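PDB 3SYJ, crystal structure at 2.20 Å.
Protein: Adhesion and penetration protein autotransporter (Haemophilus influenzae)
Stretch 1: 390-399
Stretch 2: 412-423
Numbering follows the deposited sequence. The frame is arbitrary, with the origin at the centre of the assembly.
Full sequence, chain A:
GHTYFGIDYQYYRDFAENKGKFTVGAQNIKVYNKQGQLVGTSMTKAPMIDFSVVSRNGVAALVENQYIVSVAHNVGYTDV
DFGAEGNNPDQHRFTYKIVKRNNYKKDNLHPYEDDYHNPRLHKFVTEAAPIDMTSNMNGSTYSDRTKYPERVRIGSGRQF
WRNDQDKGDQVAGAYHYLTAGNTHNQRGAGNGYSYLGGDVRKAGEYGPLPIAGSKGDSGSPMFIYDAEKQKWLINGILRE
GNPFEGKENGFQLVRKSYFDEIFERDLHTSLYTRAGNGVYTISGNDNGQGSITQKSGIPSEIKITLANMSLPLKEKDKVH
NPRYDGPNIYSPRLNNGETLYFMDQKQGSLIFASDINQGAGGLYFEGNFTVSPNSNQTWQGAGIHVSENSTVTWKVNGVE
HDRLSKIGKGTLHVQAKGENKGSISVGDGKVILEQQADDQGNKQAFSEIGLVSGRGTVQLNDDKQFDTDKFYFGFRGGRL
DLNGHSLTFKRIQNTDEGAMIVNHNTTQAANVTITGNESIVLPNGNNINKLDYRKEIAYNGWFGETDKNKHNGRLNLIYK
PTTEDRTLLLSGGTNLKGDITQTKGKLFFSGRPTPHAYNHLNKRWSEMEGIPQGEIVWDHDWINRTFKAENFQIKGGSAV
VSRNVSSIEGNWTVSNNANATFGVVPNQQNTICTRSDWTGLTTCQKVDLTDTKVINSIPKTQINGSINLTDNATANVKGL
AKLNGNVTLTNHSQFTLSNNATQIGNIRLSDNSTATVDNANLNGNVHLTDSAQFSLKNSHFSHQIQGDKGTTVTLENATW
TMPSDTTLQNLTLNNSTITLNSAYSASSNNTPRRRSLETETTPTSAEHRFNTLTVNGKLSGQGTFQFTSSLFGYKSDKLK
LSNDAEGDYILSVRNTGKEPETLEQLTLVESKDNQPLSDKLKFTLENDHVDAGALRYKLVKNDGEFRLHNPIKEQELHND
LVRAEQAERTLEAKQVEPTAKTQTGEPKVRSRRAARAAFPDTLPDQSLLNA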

ATOM      1  N   SER A 390     -13.685 -11.929 -52.569  1.00 21.04           N
ATOM      2  CA  SER A 390     -12.950 -12.104 -53.808  1.00 20.51           C
ATOM      3  C   SER A 390     -11.713 -11.234 -53.786  1.00 19.98           C
ATOM      4  O   SER A 390     -11.731 -10.148 -53.212  1.00 19.97           O
ATOM      5  CB  SER A 390     -13.819 -11.733 -55.003  1.00 18.74           C
ATOM      6  OG  SER A 390     -14.954 -12.572 -55.076  1.00 21.03           O
ATOM      7  N   THR A 391     -10.632 -11.715 -54.390  1.00 15.84           N
ATOM      8  CA  THR A 391      -9.428 -10.912 -54.517  1.00 16.64           C
ATOM      9  C   THR A 391      -9.052 -10.781 -55.984  1.00 18.67           C
ATOM     10  O   THR A 391      -8.990 -11.771 -56.720  1.00 19.77           O
ATOM     11  CB  THR A 391      -8.230 -11.496 -53.718  1.00 23.64           C
ATOM     12  OG1 THR A 391      -8.544 -11.539 -52.317  1.00 20.99           O
ATOM     13  CG2 THR A 391      -6.990 -10.639 -53.915  1.00 15.91           C
ATOM     14  N   VAL A 392      -8.819  -9.548 -56.412  1.00 14.20           N
ATOM     15  CA  VAL A 392      -8.414  -9.295 -57.778  1.00 16.17           C
ATOM     16  C   VAL A 392      -7.016  -8.713 -57.772  1.00 18.80           C
ATOM     17  O   VAL A 392      -6.808  -7.585 -57.337  1.00 17.45           O
ATOM     18  CB  VAL A 392      -9.391  -8.350 -58.518  1.00 15.68           C
ATOM     19  CG1 VAL A 392      -8.832  -7.973 -59.885  1.00 15.18           C
ATOM     20  CG2 VAL A 392     -10.747  -9.008 -58.678  1.00 13.86           C
ATOM     21  N   THR A 393      -6.053  -9.510 -58.227  1.00 20.71           N
ATOM     22  CA  THR A 393      -4.681  -9.052 -58.349  1.00 18.35           C
ATOM     23  C   THR A 393      -4.551  -8.190 -59.603  1.00 18.37           C
ATOM     24  O   THR A 393      -4.648  -8.692 -60.722  1.00 21.43           O
ATOM     25  CB  THR A 393      -3.722 -10.234 -58.394  1.00 18.65           C
ATOM     26  OG1 THR A 393      -3.962 -11.075 -57.259  1.00 19.42           O
ATOM     27  CG2 THR A 393      -2.279  -9.748 -58.358  1.00 20.22           C
ATOM     28  N   TRP A 394      -4.350  -6.892 -59.400  1.00 15.14           N
ATOM     29  CA  TRP A 394      -4.448  -5.906 -60.471  1.00 18.83           C
ATOM     30  C   TRP A 394      -3.065  -5.412 -60.865  1.00 19.98           C
ATOM     31  O   TRP A 394      -2.460  -4.619 -60.151  1.00 19.80           O
ATOM     32  CB  TRP A 394      -5.318  -4.731 -60.006  1.00 17.58           C
ATOM     33  CG  TRP A 394      -5.709  -3.768 -61.095  1.00 15.49           C
ATOM     34  CD1 TRP A 394      -5.150  -2.550 -61.351  1.00 18.02           C
ATOM     35  CD2 TRP A 394      -6.753  -3.940 -62.065  1.00 15.45           C
ATOM     36  NE1 TRP A 394      -5.774  -1.958 -62.421  1.00 16.34           N
ATOM     37  CE2 TRP A 394      -6.759  -2.794 -62.882  1.00 16.40           C
ATOM     38  CE3 TRP A 394      -7.676  -4.957 -62.327  1.00 13.76           C
ATOM     39  CZ2 TRP A 394      -7.649  -2.634 -63.941  1.00 14.00           C
ATOM     40  CZ3 TRP A 394      -8.555  -4.800 -63.378  1.00 12.46           C
ATOM     41  CH2 TRP A 394      -8.535  -3.647 -64.174  1.00 15.19           C
ATOM     42  N   LYS A 395      -2.560  -5.883 -62.001  1.00 21.70           N
ATOM     43  CA  LYS A 395      -1.183  -5.579 -62.389  1.00 21.59           C
ATOM     44  C   LYS A 395      -1.115  -4.579 -63.539  1.00 20.61           C
ATOM     45  O   LYS A 395      -0.094  -4.454 -64.214  1.00 21.84           O
ATOM     46  CB  LYS A 395      -0.441  -6.866 -62.750  1.00 17.20           C
ATOM     47  CG  LYS A 395      -0.289  -7.806 -61.567  1.00 21.35           C
ATOM     48  CD  LYS A 395       0.331  -9.143 -61.955  1.00 18.15           C
ATOM     49  CE  LYS A 395       0.468 -10.039 -60.731  1.00 22.39           C
ATOM     50  NZ  LYS A 395       0.825 -11.448 -61.070  1.00 21.23           N
ATOM     51  N   VAL A 396      -2.210  -3.860 -63.747  1.00 20.24           N
ATOM     52  CA  VAL A 396      -2.329  -2.949 -64.874  1.00 17.71           C
ATOM     53  C   VAL A 396      -2.361  -1.509 -64.396  1.00 18.70           C
ATOM     54  O   VAL A 396      -3.138  -1.165 -63.506  1.00 17.41           O
ATOM     55  CB  VAL A 396      -3.596  -3.262 -65.672  1.00 15.64           C
ATOM     56  CG1 VAL A 396      -3.837  -2.209 -66.718  1.00 20.38           C
ATOM     57  CG2 VAL A 396      -3.454  -4.619 -66.325  1.00 22.18           C
ATOM     58  N   ASN A 397      -1.514  -0.668 -64.978  1.00 17.98           N
ATOM     59  CA  ASN A 397      -1.453   0.731 -64.571  1.00 18.85           C
ATOM     60  C   ASN A 397      -2.667   1.534 -65.027  1.00 15.57           C
ATOM     61  O   ASN A 397      -3.503   1.044 -65.783  1.00 15.46           O
ATOM     62  CB  ASN A 397      -0.181   1.392 -65.093  1.00 18.00           C
ATOM     63  CG  ASN A 397       1.026   1.086 -64.237  1.00 21.55           C
ATOM     64  OD1 ASN A 397       2.105   0.798 -64.760  1.00 25.92           O
ATOM     65  ND2 ASN A 397       0.856   1.142 -62.915  1.00 14.09           N
ATOM     66  N   GLY A 398      -2.742   2.780 -64.576  1.00 15.67           N
ATOM     67  CA  GLY A 398      -3.833   3.659 -64.953  1.00 17.37           C
ATOM     68  C   GLY A 398      -3.373   4.767 -65.883  1.00 21.78           C
ATOM     69  O   GLY A 398      -2.273   4.716 -66.433  1.00 23.17           O
ATOM     70  N   VAL A 399      -4.214   5.784 -66.039  1.00 22.69           N
ATOM     71  CA  VAL A 399      -3.993   6.844 -67.012  1.00 19.58           C
ATOM     72  C   VAL A 399      -3.934   8.187 -66.305  1.00 23.64           C
ATOM     73  O   VAL A 399      -4.719   8.441 -65.391  1.00 18.61           O
ATOM     74  CB  VAL A 399      -5.146   6.873 -68.020  1.00 23.74           C
ATOM     75  CG1 VAL A 399      -5.047   8.098 -68.914  1.00 21.96           C
ATOM     76  CG2 VAL A 399      -5.169   5.576 -68.827  1.00 26.77           C
ATOM     77  N   LEU A 412      -8.794  -5.401 -53.930  1.00 13.65           N
ATOM     78  CA  LEU A 412      -8.065  -5.056 -55.140  1.00 17.32           C
ATOM     79  C   LEU A 412      -6.606  -5.010 -54.732  1.00 15.06           C
ATOM     80  O   LEU A 412      -6.187  -4.094 -54.033  1.00 16.25           O
ATOM     81  CB  LEU A 412      -8.464  -3.662 -55.623  1.00 13.83           C
ATOM     82  CG  LEU A 412      -8.623  -3.345 -57.111  1.00 17.01           C
ATOM     83  CD1 LEU A 412      -7.914  -2.035 -57.451  1.00 16.81           C
ATOM     84  CD2 LEU A 412      -8.121  -4.457 -57.994  1.00 15.13           C
ATOM     85  N   HIS A 413      -5.832  -6.002 -55.148  1.00 13.53           N
ATOM     86  CA  HIS A 413      -4.418  -6.043 -54.806  1.00 16.64           C
ATOM     87  C   HIS A 413      -3.617  -5.390 -55.933  1.00 15.67           C
ATOM     88  O   HIS A 413      -3.344  -6.014 -56.949  1.00 20.24           O
ATOM     89  CB  HIS A 413      -3.992  -7.499 -54.562  1.00 19.38           C
ATOM     90  CG  HIS A 413      -2.547  -7.671 -54.216  1.00 17.57           C
ATOM     91  ND1 HIS A 413      -1.750  -6.629 -53.797  1.00 24.15           N
ATOM     92  CD2 HIS A 413      -1.761  -8.774 -54.195  1.00 26.30           C
ATOM     93  CE1 HIS A 413      -0.532  -7.077 -53.552  1.00 23.01           C
ATOM     94  NE2 HIS A 413      -0.512  -8.376 -53.786  1.00 25.65           N
ATOM     95  N   VAL A 414      -3.263  -4.123 -55.756  1.00 16.46           N
ATOM     96  CA  VAL A 414      -2.547  -3.376 -56.792  1.00 17.34           C
ATOM     97  C   VAL A 414      -1.075  -3.770 -56.850  1.00 20.34           C
ATOM     98  O   VAL A 414      -0.345  -3.658 -55.859  1.00 16.95           O
ATOM     99  CB  VAL A 414      -2.652  -1.858 -56.560  1.00 17.38           C
ATOM    100  CG1 VAL A 414      -1.841  -1.083 -57.605  1.00 15.71           C
ATOM    101  CG2 VAL A 414      -4.100  -1.438 -56.586  1.00 17.00           C
ATOM    102  N   GLN A 415      -0.641  -4.223 -58.021  1.00 19.57           N
ATOM    103  CA  GLN A 415       0.698  -4.772 -58.166  1.00 22.88           C
ATOM    104  C   GLN A 415       1.266  -4.519 -59.562  1.00 22.59           C
ATOM    105  O   GLN A 415       1.964  -5.368 -60.117  1.00 21.36           O
ATOM    106  CB  GLN A 415       0.661  -6.278 -57.881  1.00 20.24           C
ATOM    107  CG  GLN A 415       1.865  -6.817 -57.140  1.00 27.53           C
ATOM    108  CD  GLN A 415       1.701  -8.285 -56.780  1.00 30.37           C
ATOM    109  OE1 GLN A 415       1.988  -8.700 -55.655  1.00 31.17           O
ATOM    110  NE2 GLN A 415       1.229  -9.078 -57.738  1.00 25.88           N
ATOM    111  N   ALA A 416       0.965  -3.358 -60.133  1.00 18.74           N
ATOM    112  CA  ALA A 416       1.502  -3.011 -61.444  1.00 19.13           C
ATOM    113  C   ALA A 416       2.946  -2.505 -61.333  1.00 21.83           C
ATOM    114  O   ALA A 416       3.485  -2.375 -60.231  1.00 17.89           O
ATOM    115  CB  ALA A 416       0.616  -1.971 -62.113  1.00 22.80           C
ATOM    116  N   LYS A 417       3.568  -2.212 -62.472  1.00 17.73           N
ATOM    117  CA  LYS A 417       4.974  -1.822 -62.484  1.00 23.24           C
ATOM    118  C   LYS A 417       5.193  -0.365 -62.817  1.00 22.79           C
ATOM    119  O   LYS A 417       4.576   0.177 -63.736  1.00 20.71           O
ATOM    120  CB  LYS A 417       5.785  -2.682 -63.465  1.00 26.18           C
ATOM    121  CG  LYS A 417       6.229  -4.028 -62.891  1.00 33.18           C
ATOM    122  CD  LYS A 417       7.112  -4.812 -63.864  1.00 36.55           C
ATOM    123  CE  LYS A 417       8.439  -4.107 -64.122  1.00 42.81           C
ATOM    124  NZ  LYS A 417       9.386  -4.959 -64.911  1.00 50.95           N
ATOM    125  N   GLY A 418       6.099   0.255 -62.073  1.00 19.19           N
ATOM    126  CA  GLY A 418       6.528   1.606 -62.360  1.00 21.49           C
ATOM    127  C   GLY A 418       5.693   2.679 -61.692  1.00 23.00           C
ATOM    128  O   GLY A 418       5.059   2.453 -60.659  1.00 21.63           O
ATOM    129  N   GLU A 419       5.704   3.858 -62.296  1.00 19.66           N
ATOM    130  CA  GLU A 419       4.963   4.997 -61.773  1.00 21.81           C
ATOM    131  C   GLU A 419       3.593   5.058 -62.412  1.00 18.23           C
ATOM    132  O   GLU A 419       3.460   5.452 -63.567  1.00 21.56           O
ATOM    133  CB  GLU A 419       5.713   6.292 -62.073  1.00 24.27           C
ATOM    134  CG  GLU A 419       4.871   7.542 -61.901  1.00 30.10           C
ATOM    135  CD  GLU A 419       5.546   8.780 -62.463  1.00 40.83           C
ATOM    136  OE1 GLU A 419       6.660   8.651 -63.022  1.00 46.67           O
ATOM    137  OE2 GLU A 419       4.964   9.883 -62.349  1.00 42.96           O
ATOM    138  N   ASN A 420       2.568   4.653 -61.671  1.00 21.99           N
ATOM    139  CA  ASN A 420       1.207   4.800 -62.160  1.00 17.34           C
ATOM    140  C   ASN A 420       0.808   6.249 -62.027  1.00 18.01           C
ATOM    141  O   ASN A 420       0.936   6.847 -60.953  1.00 18.36           O
ATOM    142  CB  ASN A 420       0.232   3.928 -61.381  1.00 15.83           C
ATOM    143  CG  ASN A 420      -1.213   4.205 -61.756  1.00 16.70           C
ATOM    144  OD1 ASN A 420      -1.527   4.479 -62.917  1.00 16.49           O
ATOM    145  ND2 ASN A 420      -2.101   4.135 -60.772  1.00 16.52           N
ATOM    146  N   LYS A 421       0.341   6.838 -63.113  1.00 17.14           N
ATOM    147  CA  LYS A 421       0.005   8.246 -63.055  1.00 20.54           C
ATOM    148  C   LYS A 421      -1.474   8.496 -62.734  1.00 24.68           C
ATOM    149  O   LYS A 421      -1.859   9.621 -62.418  1.00 25.04           O
ATOM    150  CB  LYS A 421       0.466   8.967 -64.318  1.00 25.96           C
ATOM    151  CG  LYS A 421       1.855   9.566 -64.174  1.00 33.32           C
ATOM    152  CD  LYS A 421       2.389  10.074 -65.495  1.00 36.12           C
ATOM    153  CE  LYS A 421       2.765   8.915 -66.406  1.00 50.18           C
ATOM    154  NZ  LYS A 421       3.477   9.381 -67.629  1.00 55.67           N
ATOM    155  N   GLY A 422      -2.290   7.443 -62.784  1.00 22.33           N
ATOM    156  CA  GLY A 422      -3.684   7.549 -62.398  1.00 18.32           C
ATOM    157  C   GLY A 422      -3.823   7.672 -60.891  1.00 19.87           C
ATOM    158  O   GLY A 422      -2.893   7.362 -60.141  1.00 18.68           O
ATOM    159  N   SER A 423      -4.983   8.131 -60.438  1.00 12.92           N
ATOM    160  CA  SER A 423      -5.267   8.152 -59.006  1.00 15.50           C
ATOM    161  C   SER A 423      -6.369   7.151 -58.657  1.00 12.18           C
ATOM    162  O   SER A 423      -6.815   6.385 -59.507  1.00 14.34           O
ATOM    163  CB  SER A 423      -5.649   9.561 -58.551  1.00 15.62           C
ATOM    164  OG  SER A 423      -6.808  10.006 -59.236  1.00 14.14           O
TER
HETATM  165  O   HOH W   1       2.305  -2.971 -64.839  1.00 28.11           O
HETATM  166  O   HOH W   2       0.221   5.622 -65.937  1.00 17.89           O

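The two stretches lie side by side as neighbouring parallel strands that continue into loops, and together they bury 730 Å² of surface. Strand 391-394 and strand 412-414 run in the same direction, their axes inclined by 21°, with V392, T393 and W394 in register with L412, H413 and V414. As is usual in a parallel pair, one strand serves the backbone groups of alternate residues on the other. H413 N donates to V392 O at 2.9 Å, W394 N donates to H413 O at 2.8 Å, and Q415 N donates to W394 O at 2.8 Å, all close to linear. H413 thus uses both its amide and its carbonyl, and W394 does the same from the facing strand. The CA-H groups of L412 and V414 add longer contacts to carbonyl oxygens that already accept an amide: L412 CA lies 3.6 Å from V392 O, and V414 CA lies 3.6 Å from W394 O.

The two faces of the sheet differ in character. V392, W394, L412 and V414 place their side chains on one, which is buried and suits these apolar groups. L412 joins the strands there, since its CD2 reaches 3.5 Å from W394 CB and 4.1 Å from V392 CG1. The indole of W394, with chi1 in the t well, leads away from the second stretch; L412 CD2 is nearest to W394 CB and also lies obliquely by the ring. T393 and H413 occupy the other face, which is partly exposed and can accommodate polar side chains; T393 CG2 packs obliquely against the imidazole, 4.3 Å from H413 CD2.

Beyond the strands, direct backbone pairing gives way to water and side-chain bonds. K395 O receives a hydrogen bond from water 1 at 2.9 Å, and the same water accepts one from K417 N at 2.8 Å, bridging a carbonyl and an amide that do not meet directly. The small methyl of A416 points toward the first stretch and fits closely, with its CB 3.3 Å from K395 O and 3.2 Å from N397 ND2.

N397 also points toward its partner stretch. Its ND2 packs 3.2 Å from N420 CB and is hydrogen-bonded elsewhere in the structure. N397 OD1 lies 2.7 Å from K417 O, but both atoms are acceptors and no hydrogen bond joins them. N420, largely buried, turns the end of its side chain toward the first stretch, where OD1 accepts from G398 N at 2.7 Å. The same oxygen accepts from G422 N within its own stretch at 3.1 Å, so one carboxamide oxygen satisfies two backbone amides, while N420 ND2 is bonded elsewhere in the structure. Water 2 completes this end, donating to G398 O at 2.7 Å and accepting from K421 N at 3.1 Å.

Glycine suits this close approach. An ideal CB on G398 would lie only 3.1 Å from N420 OD1, and one on G422 would come within 3.2 Å of V399 N and 3.4 Å of G398 CA. Without side chains, the backbones can draw together, and G422 CA sits 3.3 Å from V399 O.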